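Local coordinates for lipopolysaccharide export system protein LptH (Pseudomonas aeruginosa, PDB 4UU4), which binds lipopolysaccharide and is required for its translocation from the inner to the outer membrane, perhaps as part of a bridge across the periplasm, at residues 56-60 with 61-65. Sequence-based numbering, arbitrary orientation.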
loop_
_atom_site.group_PDB
_atom_site.type_symbol
_atom_site.label_atom_id
_atom_site.label_comp_id
_atom_site.label_asym_id
_atom_site.label_seq_id
_atom_site.Cartn_x
_atom_site.Cartn_y
_atom_site.Cartn_z
ATOM N N VAL A 56 -2.690 -8.004 -9.068
ATOM C CA VAL A 56 -1.288 -7.686 -8.840
ATOM C C VAL A 56 -0.893 -6.462 -9.662
ATOM O O VAL A 56 -0.835 -6.524 -10.884
ATOM C CB VAL A 56 -0.365 -8.844 -9.271
ATOM C CG1 VAL A 56 1.067 -8.581 -8.815
ATOM C CG2 VAL A 56 -0.870 -10.163 -8.726
ATOM N N VAL A 57 -0.619 -5.350 -8.991
ATOM C CA VAL A 57 -0.090 -4.170 -9.667
ATOM C C VAL A 57 1.377 -3.938 -9.293
ATOM O O VAL A 57 1.723 -3.855 -8.119
ATOM C CB VAL A 57 -0.955 -2.900 -9.401
ATOM C CG1 VAL A 57 -1.898 -3.108 -8.215
ATOM C CG2 VAL A 57 -0.078 -1.657 -9.226
ATOM N N THR A 58 2.243 -3.857 -10.298
ATOM C CA THR A 58 3.657 -3.594 -10.057
ATOM C C THR A 58 4.133 -2.318 -10.750
ATOM O O THR A 58 3.770 -2.048 -11.898
ATOM C CB THR A 58 4.554 -4.775 -10.503
ATOM O OG1 THR A 58 4.400 -4.996 -11.909
ATOM C CG2 THR A 58 4.198 -6.050 -9.745
ATOM N N GLN A 59 4.940 -1.536 -10.035
ATOM C CA GLN A 59 5.602 -0.366 -10.604
ATOM C C GLN A 59 7.086 -0.399 -10.245
ATOM O O GLN A 59 7.517 0.208 -9.264
ATOM C CB GLN A 59 4.957 0.923 -10.094
ATOM C CG GLN A 59 5.415 2.191 -10.806
ATOM C CD GLN A 59 4.749 3.447 -10.257
ATOM O OE1 GLN A 59 4.376 3.508 -9.086
ATOM N NE2 GLN A 59 4.593 4.452 -11.107
ATOM N N GLY A 60 7.861 -1.129 -11.038
ATOM C CA GLY A 60 9.285 -1.266 -10.794
ATOM C C GLY A 60 9.592 -2.245 -9.680
ATOM O O GLY A 60 9.595 -3.459 -9.886
ATOM N N SER A 61 9.859 -1.713 -8.493
ATOM C CA SER A 61 10.130 -2.541 -7.322
ATOM C C SER A 61 8.910 -2.566 -6.409
ATOM O O SER A 61 8.770 -3.446 -5.559
ATOM C CB SER A 61 11.347 -2.019 -6.557
ATOM O OG SER A 61 10.955 -1.439 -5.328
ATOM N N THR A 62 8.030 -1.590 -6.590
ATOM C CA THR A 62 6.804 -1.513 -5.813
ATOM C C THR A 62 5.825 -2.596 -6.258
ATOM O O THR A 62 5.751 -2.930 -7.442
ATOM C CB THR A 62 6.160 -0.124 -5.960
ATOM O OG1 THR A 62 7.057 0.872 -5.454
ATOM C CG2 THR A 62 4.853 -0.047 -5.200
ATOM N N LYS A 63 5.084 -3.157 -5.311
ATOM C CA LYS A 63 4.069 -4.147 -5.645
ATOM C C LYS A 63 2.864 -4.042 -4.713
ATOM O O LYS A 63 3.013 -3.901 -3.503
ATOM C CB LYS A 63 4.666 -5.559 -5.615
ATOM C CG LYS A 63 3.720 -6.643 -6.099
ATOM C CD LYS A 63 4.428 -7.973 -6.276
ATOM C CE LYS A 63 4.851 -8.561 -4.947
ATOM N NZ LYS A 63 5.454 -9.912 -5.109
ATOM N N LEU A 64 1.672 -4.088 -5.295
ATOM C CA LEU A 64 0.424 -4.064 -4.551
ATOM C C LEU A 64 -0.349 -5.302 -4.959
ATOM O O LEU A 64 -0.424 -5.620 -6.140
ATOM C CB LEU A 64 -0.392 -2.819 -4.909
ATOM C CG LEU A 64 -0.723 -1.818 -3.802
ATOM C CD1 LEU A 64 -1.235 -2.530 -2.552
ATOM C CD2 LEU A 64 0.484 -0.952 -3.491
ATOM N N THR A 65 -0.909 -6.015 -3.988
ATOM C CA THR A 65 -1.796 -7.128 -4.312
ATOM C C THR A 65 -3.138 -6.929 -3.631
ATOM O O THR A 65 -3.276 -6.073 -2.760
ATOM C CB THR A 65 -1.217 -8.500 -3.908
ATOM O OG1 THR A 65 -1.233 -8.631 -2.484
ATOM C CG2 THR A 65 0.203 -8.669 -4.427
#
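Val57 and Leu64 face each other as a hydrogen-bonded antiparallel pair, joined by two bonds. Val57 N gives to Leu64 O at 2.9 Å, and Leu64 N returns to Val57 O at 2.8 Å. Their side chains run side by side on the buried face, Val57 CG1 lying 3.6 Å from Leu64 CB. The branched valine suits an extended backbone, while the longer leucine side chain reaches Ile109 and Tyr111 of the second sheet. These two strands form a tight beta hairpin of the beta-jellyroll, turned by a type II' turn from Gln59 to Thr62; Gly60 sits at the position with positive phi (78°), readily adopted without a side chain. Thr62 pairs with Gln59 on the same buried face, its beta-branched side chain suiting the strand and packing on Tyr91 and Gln93. Gln59 N reaches Thr62 O at 3.1 Å; the turn-closing bond from Thr62 N to Gln59 O is longer, 3.3 Å. Both donors lie above the carbonyl plane, the turn-closing one further, and Thr62 N also bonds weakly to Asp28. On the opposite, partly exposed face, Thr58 CG2 rests 3.7 Å from Lys63 CG. Lys63 extends away from its own backbone N (chi1 -174°), laying CG and CD beside that methyl before bending at chi3, its amine making a weak, long ion pair with Glu92.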